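Local coordinates for protein uncharacterized peptidase Lmo0363 (Listeria monocytogenes, PDB 3L4E) that probably acts as a serine-type peptidase of the S51 (peptidase E-like) family, cutting peptide bonds with a serine nucleophile, at residues A[3-17]-A[186-198]. Numbering follows the deposited sequence.
Sequences KNLFLTSSFKDVVPL and PISNHEAIFIRGK. With SO4 (sulfate ion), chain B.
Leu5 and Leu7 share the methyl CD1 of Ile195 on one face of an antiparallel strand pair, 4-8 with 191-196, which joins the parallel part of the mixed sheet to its antiparallel edge. Leu7 CD1 lies 3.8 Å from Ile195 CD1, and branched aliphatic residues suit this buried face because they fill it without polar atoms. Leu5 exchanges two backbone hydrogen bonds with Ile195, and Leu7 two with Ile193. On the other face Phe6 and Phe194 lie side by side and point the same way, their planes 33° apart and CE1 meeting CE1 at 3.6 Å. The Phe6 ring, swung away from its own amide nitrogen (chi1 179°), leans toward the small Ala192, and Phe6 CZ lies 3.6 Å from Ala192 CB. At the strand end, Arg196 NH1 bonds Asn4 OD1 from above the amide plane; the long arginine also reaches Glu22 in a salt bridge and the Phe21 carbonyl in a hydrogen bond, both through NH2.

Beyond the strands, the 188-191 turn approaches the probable active site: Asn189 suits its place by offering an amide N-H to His161 ND1, and Ser9, whose OG is held by the backbone N of His161, bonds Ser120 through its carbonyl; both partners are assigned to the charge relay by similarity. The imidazole of His190 presents one face to Asp13 CB and carboxylate, the planes 18° apart, while at its edge ND1 donates an almost straight 2.7 Å hydrogen bond to O1 of a sulfate probably from the crystallisation liquor.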
loop_
_atom_site.group_PDB
_atom_site.type_symbol
_atom_site.label_atom_id
_atom_site.label_comp_id
_atom_site.label_asym_id
_atom_site.label_seq_id
_atom_site.Cartn_x
_atom_site.Cartn_y
_atom_site.Cartn_z
ATOM N N LYS A 3 -5.231 6.270 13.116
ATOM C CA LYS A 3 -4.292 5.875 12.078
ATOM C C LYS A 3 -3.807 4.443 12.307
ATOM O O LYS A 3 -2.870 4.201 13.070
ATOM C CB LYS A 3 -3.108 6.839 12.027
ATOM C CG LYS A 3 -2.307 6.757 10.740
ATOM C CD LYS A 3 -0.943 7.413 10.893
ATOM C CE LYS A 3 -1.044 8.869 11.267
ATOM N NZ LYS A 3 0.311 9.403 11.558
ATOM N N ASN A 4 -4.464 3.502 11.643
ATOM C CA ASN A 4 -4.128 2.087 11.746
ATOM C C ASN A 4 -3.628 1.606 10.394
ATOM O O ASN A 4 -4.414 1.458 9.460
ATOM C CB ASN A 4 -5.362 1.286 12.162
ATOM C CG ASN A 4 -5.902 1.709 13.512
ATOM O OD1 ASN A 4 -5.366 1.335 14.546
ATOM N ND2 ASN A 4 -6.964 2.504 13.504
ATOM N N LEU A 5 -2.319 1.381 10.287
ATOM C CA LEU A 5 -1.697 1.019 9.023
ATOM C C LEU A 5 -0.792 -0.180 9.209
ATOM O O LEU A 5 -0.112 -0.296 10.230
ATOM C CB LEU A 5 -0.848 2.173 8.482
ATOM C CG LEU A 5 -1.348 3.612 8.625
ATOM C CD1 LEU A 5 -0.277 4.588 8.132
ATOM C CD2 LEU A 5 -2.648 3.803 7.875
ATOM N N PHE A 6 -0.776 -1.057 8.212
ATOM C CA PHE A 6 0.173 -2.164 8.158
ATOM C C PHE A 6 0.896 -2.029 6.829
ATOM O O PHE A 6 0.268 -2.162 5.782
ATOM C CB PHE A 6 -0.598 -3.485 8.225
ATOM C CG PHE A 6 0.263 -4.715 8.159
ATOM C CD1 PHE A 6 0.741 -5.307 9.325
ATOM C CD2 PHE A 6 0.579 -5.298 6.938
ATOM C CE1 PHE A 6 1.514 -6.459 9.278
ATOM C CE2 PHE A 6 1.363 -6.455 6.883
ATOM C CZ PHE A 6 1.827 -7.031 8.052
ATOM N N LEU A 7 2.195 -1.726 6.868
ATOM C CA LEU A 7 2.959 -1.494 5.641
ATOM C C LEU A 7 3.937 -2.638 5.392
ATOM O O LEU A 7 4.580 -3.126 6.317
ATOM C CB LEU A 7 3.701 -0.151 5.704
ATOM C CG LEU A 7 2.847 1.059 6.092
ATOM C CD1 LEU A 7 3.675 2.364 6.095
ATOM C CD2 LEU A 7 1.657 1.180 5.149
ATOM N N THR A 8 4.053 -3.058 4.138
ATOM C CA THR A 8 4.836 -4.236 3.800
ATOM C C THR A 8 5.443 -4.084 2.403
ATOM O O THR A 8 4.946 -3.297 1.599
ATOM C CB THR A 8 3.937 -5.513 3.882
ATOM O OG1 THR A 8 4.668 -6.666 3.445
ATOM C CG2 THR A 8 2.702 -5.364 3.011
ATOM N N SER A 9 6.514 -4.825 2.123
ATOM C CA SER A 9 7.071 -4.919 0.771
ATOM C C SER A 9 6.384 -6.024 -0.018
ATOM O O SER A 9 6.348 -6.002 -1.249
ATOM C CB SER A 9 8.567 -5.240 0.817
ATOM O OG SER A 9 9.295 -4.303 1.579
ATOM N N SER A 10 5.856 -7.005 0.709
ATOM C CA SER A 10 5.382 -8.244 0.111
ATOM C C SER A 10 4.448 -8.923 1.093
ATOM O O SER A 10 4.898 -9.611 2.006
ATOM C CB SER A 10 6.575 -9.153 -0.205
ATOM O OG SER A 10 6.160 -10.431 -0.664
ATOM N N PHE A 11 3.145 -8.705 0.932
ATOM C CA PHE A 11 2.200 -9.182 1.930
ATOM C C PHE A 11 2.326 -10.693 2.130
ATOM O O PHE A 11 2.273 -11.178 3.252
ATOM C CB PHE A 11 0.755 -8.773 1.594
ATOM C CG PHE A 11 -0.240 -9.151 2.665
ATOM C CD1 PHE A 11 -0.357 -8.382 3.810
ATOM C CD2 PHE A 11 -1.030 -10.287 2.541
ATOM C CE1 PHE A 11 -1.251 -8.724 4.820
ATOM C CE2 PHE A 11 -1.934 -10.642 3.541
ATOM C CZ PHE A 11 -2.044 -9.862 4.687
ATOM N N LYS A 12 2.526 -11.427 1.040
ATOM C CA LYS A 12 2.572 -12.877 1.133
ATOM C C LYS A 12 3.761 -13.366 1.962
ATOM O O LYS A 12 3.763 -14.504 2.421
ATOM C CB LYS A 12 2.551 -13.525 -0.261
ATOM C CG LYS A 12 3.757 -13.234 -1.133
ATOM C CD LYS A 12 4.882 -14.217 -0.894
ATOM C CE LYS A 12 5.988 -14.055 -1.931
ATOM N NZ LYS A 12 7.055 -15.092 -1.774
ATOM N N ASP A 13 4.753 -12.505 2.166
ATOM C CA ASP A 13 5.952 -12.880 2.919
ATOM C C ASP A 13 5.820 -12.578 4.410
ATOM O O ASP A 13 6.655 -13.015 5.209
ATOM C CB ASP A 13 7.190 -12.169 2.367
ATOM C CG ASP A 13 7.717 -12.801 1.093
ATOM O OD1 ASP A 13 7.448 -13.998 0.850
ATOM O OD2 ASP A 13 8.425 -12.099 0.345
ATOM N N VAL A 14 4.778 -11.842 4.797
ATOM C CA VAL A 14 4.636 -11.440 6.202
ATOM C C VAL A 14 3.238 -11.684 6.774
ATOM O O VAL A 14 2.804 -10.989 7.701
ATOM C CB VAL A 14 5.005 -9.952 6.417
ATOM C CG1 VAL A 14 6.476 -9.702 6.096
ATOM C CG2 VAL A 14 4.118 -9.037 5.564
ATOM N N VAL A 15 2.547 -12.689 6.246
ATOM C CA VAL A 15 1.211 -13.007 6.735
ATOM C C VAL A 15 1.150 -13.179 8.262
ATOM O O VAL A 15 0.250 -12.626 8.902
ATOM C CB VAL A 15 0.599 -14.213 5.996
ATOM C CG1 VAL A 15 -0.752 -14.592 6.604
ATOM C CG2 VAL A 15 0.470 -13.894 4.508
ATOM N N PRO A 16 2.107 -13.913 8.857
ATOM C CA PRO A 16 2.043 -14.047 10.321
ATOM C C PRO A 16 2.201 -12.719 11.067
ATOM O O PRO A 16 1.655 -12.582 12.153
ATOM C CB PRO A 16 3.213 -14.989 10.650
ATOM C CG PRO A 16 3.435 -15.766 9.394
ATOM C CD PRO A 16 3.135 -14.790 8.272
ATOM N N LEU A 17 2.937 -11.762 10.511
ATOM C CA LEU A 17 3.031 -10.459 11.160
ATOM C C LEU A 17 1.684 -9.758 11.106
ATOM O O LEU A 17 1.300 -9.063 12.045
ATOM C CB LEU A 17 4.117 -9.590 10.522
ATOM C CG LEU A 17 5.526 -10.192 10.580
ATOM C CD1 LEU A 17 6.543 -9.197 10.031
ATOM C CD2 LEU A 17 5.904 -10.618 12.002
ATOM N N PRO A 186 13.540 2.354 5.565
ATOM C CA PRO A 186 13.761 1.116 4.801
ATOM C C PRO A 186 13.063 -0.113 5.395
ATOM O O PRO A 186 13.108 -0.296 6.606
ATOM C CB PRO A 186 15.282 0.920 4.893
ATOM C CG PRO A 186 15.830 2.230 5.330
ATOM C CD PRO A 186 14.784 2.852 6.180
ATOM N N ILE A 187 12.427 -0.933 4.557
ATOM C CA ILE A 187 11.931 -2.249 4.984
ATOM C C ILE A 187 12.191 -3.311 3.920
ATOM O O ILE A 187 11.987 -3.083 2.727
ATOM C CB ILE A 187 10.424 -2.252 5.368
ATOM C CG1 ILE A 187 9.548 -1.707 4.231
ATOM C CG2 ILE A 187 10.197 -1.498 6.675
ATOM C CD1 ILE A 187 8.049 -1.961 4.411
ATOM N N SER A 188 12.661 -4.470 4.363
ATOM C CA SER A 188 12.939 -5.591 3.476
ATOM C C SER A 188 11.677 -6.401 3.185
ATOM O O SER A 188 10.599 -6.096 3.700
ATOM C CB SER A 188 13.994 -6.501 4.105
ATOM O OG SER A 188 13.512 -7.068 5.315
ATOM N N ASN A 189 11.811 -7.437 2.362
ATOM C CA ASN A 189 10.665 -8.276 2.006
ATOM C C ASN A 189 10.006 -8.983 3.191
ATOM O O ASN A 189 8.806 -9.264 3.167
ATOM C CB ASN A 189 11.045 -9.303 0.942
ATOM C CG ASN A 189 11.233 -8.684 -0.423
ATOM O OD1 ASN A 189 11.985 -9.204 -1.252
ATOM N ND2 ASN A 189 10.561 -7.565 -0.667
ATOM N N HIS A 190 10.779 -9.270 4.230
ATOM C CA HIS A 190 10.210 -9.964 5.385
ATOM C C HIS A 190 10.023 -9.066 6.603
ATOM O O HIS A 190 9.891 -9.547 7.727
ATOM C CB HIS A 190 11.019 -11.217 5.710
ATOM C CG HIS A 190 10.952 -12.254 4.634
ATOM N ND1 HIS A 190 11.769 -12.230 3.526
ATOM C CD2 HIS A 190 10.140 -13.326 4.480
ATOM C CE1 HIS A 190 11.479 -13.255 2.745
ATOM N NE2 HIS A 190 10.497 -13.939 3.304
ATOM N N GLU A 191 9.988 -7.757 6.363
ATOM C CA GLU A 191 9.670 -6.781 7.404
ATOM C C GLU A 191 8.307 -6.146 7.151
ATOM O O GLU A 191 7.876 -5.997 6.009
ATOM C CB GLU A 191 10.733 -5.669 7.460
ATOM C CG GLU A 191 12.010 -6.027 8.229
ATOM C CD GLU A 191 13.061 -4.919 8.170
ATOM O OE1 GLU A 191 13.138 -4.235 7.127
ATOM O OE2 GLU A 191 13.812 -4.741 9.156
ATOM N N ALA A 192 7.627 -5.773 8.229
ATOM C CA ALA A 192 6.404 -4.994 8.125
ATOM C C ALA A 192 6.486 -3.863 9.134
ATOM O O ALA A 192 7.230 -3.957 10.115
ATOM C CB ALA A 192 5.182 -5.866 8.377
ATOM N N ILE A 193 5.749 -2.787 8.881
ATOM C CA ILE A 193 5.660 -1.682 9.832
ATOM C C ILE A 193 4.244 -1.659 10.402
ATOM O O ILE A 193 3.262 -1.544 9.644
ATOM C CB ILE A 193 5.973 -0.306 9.193
ATOM C CG1 ILE A 193 7.236 -0.374 8.323
ATOM C CG2 ILE A 193 6.125 0.752 10.286
ATOM C CD1 ILE A 193 7.471 0.877 7.490
ATOM N N PHE A 194 4.157 -1.806 11.724
ATOM C CA PHE A 194 2.903 -1.749 12.462
ATOM C C PHE A 194 2.698 -0.304 12.881
ATOM O O PHE A 194 3.538 0.263 13.598
ATOM C CB PHE A 194 2.989 -2.553 13.767
ATOM C CG PHE A 194 3.080 -4.055 13.603
ATOM C CD1 PHE A 194 3.288 -4.658 12.379
ATOM C CD2 PHE A 194 2.977 -4.865 14.727
ATOM C CE1 PHE A 194 3.372 -6.043 12.280
ATOM C CE2 PHE A 194 3.062 -6.237 14.629
ATOM C CZ PHE A 194 3.257 -6.824 13.402
ATOM N N ILE A 195 1.589 0.288 12.464
ATOM C CA ILE A 195 1.281 1.656 12.859
ATOM C C ILE A 195 -0.087 1.750 13.528
ATOM O O ILE A 195 -1.117 1.452 12.919
ATOM C CB ILE A 195 1.364 2.627 11.665
ATOM C CG1 ILE A 195 2.794 2.650 11.123
ATOM C CG2 ILE A 195 0.927 4.028 12.094
ATOM C CD1 ILE A 195 2.929 3.136 9.707
ATOM N N ARG A 196 -0.068 2.143 14.797
ATOM C CA ARG A 196 -1.272 2.390 15.578
ATOM C C ARG A 196 -1.147 3.778 16.197
ATOM O O ARG A 196 -0.515 3.955 17.243
ATOM C CB ARG A 196 -1.433 1.336 16.677
ATOM C CG ARG A 196 -1.542 -0.104 16.171
ATOM C CD ARG A 196 -2.973 -0.453 15.781
ATOM N NE ARG A 196 -3.176 -1.894 15.593
ATOM C CZ ARG A 196 -4.176 -2.417 14.890
ATOM N NH1 ARG A 196 -5.062 -1.618 14.307
ATOM N NH2 ARG A 196 -4.294 -3.734 14.767
ATOM N N GLY A 197 -1.726 4.766 15.530
ATOM C CA GLY A 197 -1.561 6.146 15.943
ATOM C C GLY A 197 -0.109 6.571 15.851
ATOM O O GLY A 197 0.516 6.449 14.793
ATOM N N LYS A 198 0.428 7.065 16.964
ATOM C CA LYS A 198 1.822 7.479 17.025
ATOM C C LYS A 198 2.762 6.304 17.277
ATOM O O LYS A 198 3.978 6.472 17.257
ATOM C CB LYS A 198 2.026 8.542 18.108
ATOM C CG LYS A 198 1.391 9.886 17.799
ATOM C CD LYS A 198 1.711 10.900 18.888
ATOM C CE LYS A 198 0.984 12.215 18.655
ATOM N NZ LYS A 198 1.330 13.229 19.695
HETATM S S SO4 B . 14.686 -10.180 4.341
HETATM O O1 SO4 B . 13.665 -10.299 3.303
HETATM O O2 SO4 B . 15.089 -11.516 4.780
HETATM O O3 SO4 B . 15.837 -9.447 3.827
HETATM O O4 SO4 B . 14.130 -9.457 5.482
HETATM O O HOH W 1 2.551 7.729 13.094
HETATM O O HOH W 2 7.215 -7.101 3.720
HETATM O O HOH W 3 9.101 -16.087 2.445
#